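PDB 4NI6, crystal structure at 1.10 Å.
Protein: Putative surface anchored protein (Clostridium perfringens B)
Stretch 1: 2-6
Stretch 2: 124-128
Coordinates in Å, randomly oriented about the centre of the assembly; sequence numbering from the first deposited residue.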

# COMPACT_ATOMS: atom_id res chain seq x y z
N THR A 2 -10.79 -3.05 8.55
CA THR A 2 -9.71 -2.03 8.38
C THR A 2 -8.59 -2.69 7.59
O THR A 2 -8.62 -3.90 7.39
CB THR A 2 -9.20 -1.58 9.75
OG1 THR A 2 -8.90 -2.73 10.55
CG2 THR A 2 -10.21 -0.71 10.45
N LEU A 3 -7.68 -1.87 7.06
CA LEU A 3 -6.39 -2.32 6.49
C LEU A 3 -5.20 -1.83 7.30
O LEU A 3 -5.19 -0.68 7.73
CB LEU A 3 -6.18 -1.85 5.03
CG LEU A 3 -7.25 -1.99 3.94
CD1 LEU A 3 -6.75 -1.43 2.61
CD2 LEU A 3 -7.69 -3.44 3.78
N LYS A 4 -4.24 -2.72 7.52
CA LYS A 4 -2.88 -2.36 7.95
C LYS A 4 -1.92 -2.77 6.85
O LYS A 4 -2.16 -3.74 6.14
CB LYS A 4 -2.52 -3.15 9.21
CG LYS A 4 -3.34 -2.77 10.43
CD LYS A 4 -3.31 -3.85 11.51
CE LYS A 4 -1.89 -4.18 11.93
NZ LYS A 4 -1.36 -5.37 11.20
N THR A 5 -0.84 -2.02 6.68
CA THR A 5 0.09 -2.27 5.56
C THR A 5 1.54 -2.17 6.00
O THR A 5 1.86 -1.44 6.92
CB THR A 5 -0.17 -1.29 4.41
OG1 THR A 5 0.20 0.03 4.85
CG2 THR A 5 -1.63 -1.26 3.96
N THR A 6 2.37 -3.00 5.37
CA THR A 6 3.80 -2.98 5.59
C THR A 6 4.51 -3.00 4.23
O THR A 6 4.42 -3.97 3.48
CB THR A 6 4.25 -4.21 6.40
OG1 THR A 6 3.43 -4.33 7.58
CG2 THR A 6 5.69 -4.08 6.83
N VAL A 124 -15.82 0.14 0.81
CA VAL A 124 -14.48 0.71 0.56
C VAL A 124 -13.79 0.73 1.89
O VAL A 124 -14.28 1.32 2.85
CB VAL A 124 -14.61 2.14 -0.01
CG1 VAL A 124 -13.24 2.82 -0.04
CG2 VAL A 124 -15.21 2.09 -1.41
N VAL A 125 -12.59 0.17 1.92
CA VAL A 125 -11.74 0.19 3.10
C VAL A 125 -10.34 0.58 2.62
O VAL A 125 -9.82 0.05 1.63
CB VAL A 125 -11.71 -1.19 3.78
CG1 VAL A 125 -10.95 -1.13 5.09
CG2 VAL A 125 -13.14 -1.66 4.06
N LYS A 126 -9.77 1.58 3.27
CA LYS A 126 -8.54 2.14 2.76
C LYS A 126 -7.53 2.42 3.86
O LYS A 126 -7.88 2.47 5.03
CB LYS A 126 -8.85 3.38 1.96
CG LYS A 126 -9.33 4.55 2.79
CD LYS A 126 -9.94 5.61 1.90
CE LYS A 126 -11.05 5.04 1.04
NZ LYS A 126 -11.43 5.95 -0.07
N HIS A 127 -6.27 2.57 3.47
CA HIS A 127 -5.23 3.02 4.39
C HIS A 127 -4.28 3.91 3.63
O HIS A 127 -3.48 3.43 2.80
CB HIS A 127 -4.50 1.83 4.97
CG HIS A 127 -3.53 2.19 6.07
ND1 HIS A 127 -3.90 2.68 7.26
CD2 HIS A 127 -2.15 2.21 6.07
CE1 HIS A 127 -2.83 2.99 7.99
NE2 HIS A 127 -1.74 2.72 7.25
N GLU A 128 -4.54 5.20 3.72
CA GLU A 128 -3.86 6.23 2.94
C GLU A 128 -3.28 7.28 3.88
O GLU A 128 -3.72 8.43 3.90
CB GLU A 128 -4.85 6.85 1.94
CG GLU A 128 -5.49 5.84 1.01
CD GLU A 128 -6.49 6.45 0.05
OE1 GLU A 128 -7.13 7.46 0.41
OE2 GLU A 128 -6.63 5.91 -1.07
O HOH W 1 -8.33 0.96 7.25

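Two strands run side by side here in roughly the same direction, yet no direct hydrogen bond joins them. A single water makes the polar link instead. Water 1 accepts a hydrogen bond from Leu3 N, with its oxygen 2.9 Å from that nitrogen. It donates one to Lys126 O, and the distance from the water oxygen to Lys126 O is 2.7 Å. The two backbone groups are too far apart to bond directly, and the water fills the gap between them.

The strand axes approach to 6.5 Å, and their N-to-C directions differ by 36°. The nearest CA pairs are also wide: Thr2 CA to Val125 CA is 6.1 Å, and Leu3 CA to His127 CA is 5.9 Å. Side chains from both strands occupy the gap. The CA-to-CB bonds of Leu3 and Thr5 point toward the second stretch, and that of Lys4 points away. Those of Val125 and His127 point toward the first stretch, and that of Lys126 points away. This is the alternation expected of extended strands. The two stretches bury 279 Å² in total, and touching residues lie at least 122 positions apart in sequence.

Leu3 is the centre of the contact and is buried. It adopts the m rotamer at chi1 and t at chi2. Its CG lies 4.0 Å from Val125 CG1, an apolar contact. Leu3 CD1 also reaches the opposing backbone, 3.5 Å from Val125 O and 4.0 Å from Lys126 CA. Val125 CG1 serves a second neighbour as well, packing 3.6 Å from Thr2 CA. The Thr2 CA-to-CB bond points away from the second stretch, and this contact is made by its backbone CA.

His127 is nearly as much covered as Leu3, at 75 Å² against 79 Å². Its CB sits 4.0 Å from Leu3 CB, so the two side chains meet near their bases. The ring continues along the first strand. Its ND1 is 3.6 Å from Leu3 O, and its CD2 is 3.4 Å from Thr5 OG1. Both oxygens approach the ring obliquely. Neither approach is a hydrogen bond. His127 NE2 has a hydrogen-bonding partner elsewhere in the structure.

Thr5 is buried and has chi1 in the p well. It is covalently bonded to a group elsewhere in the structure. Lys126 contributes its backbone to the contact, through CA against Leu3 and through O to the water. Its NZ is hydrogen-bonded elsewhere in the structure.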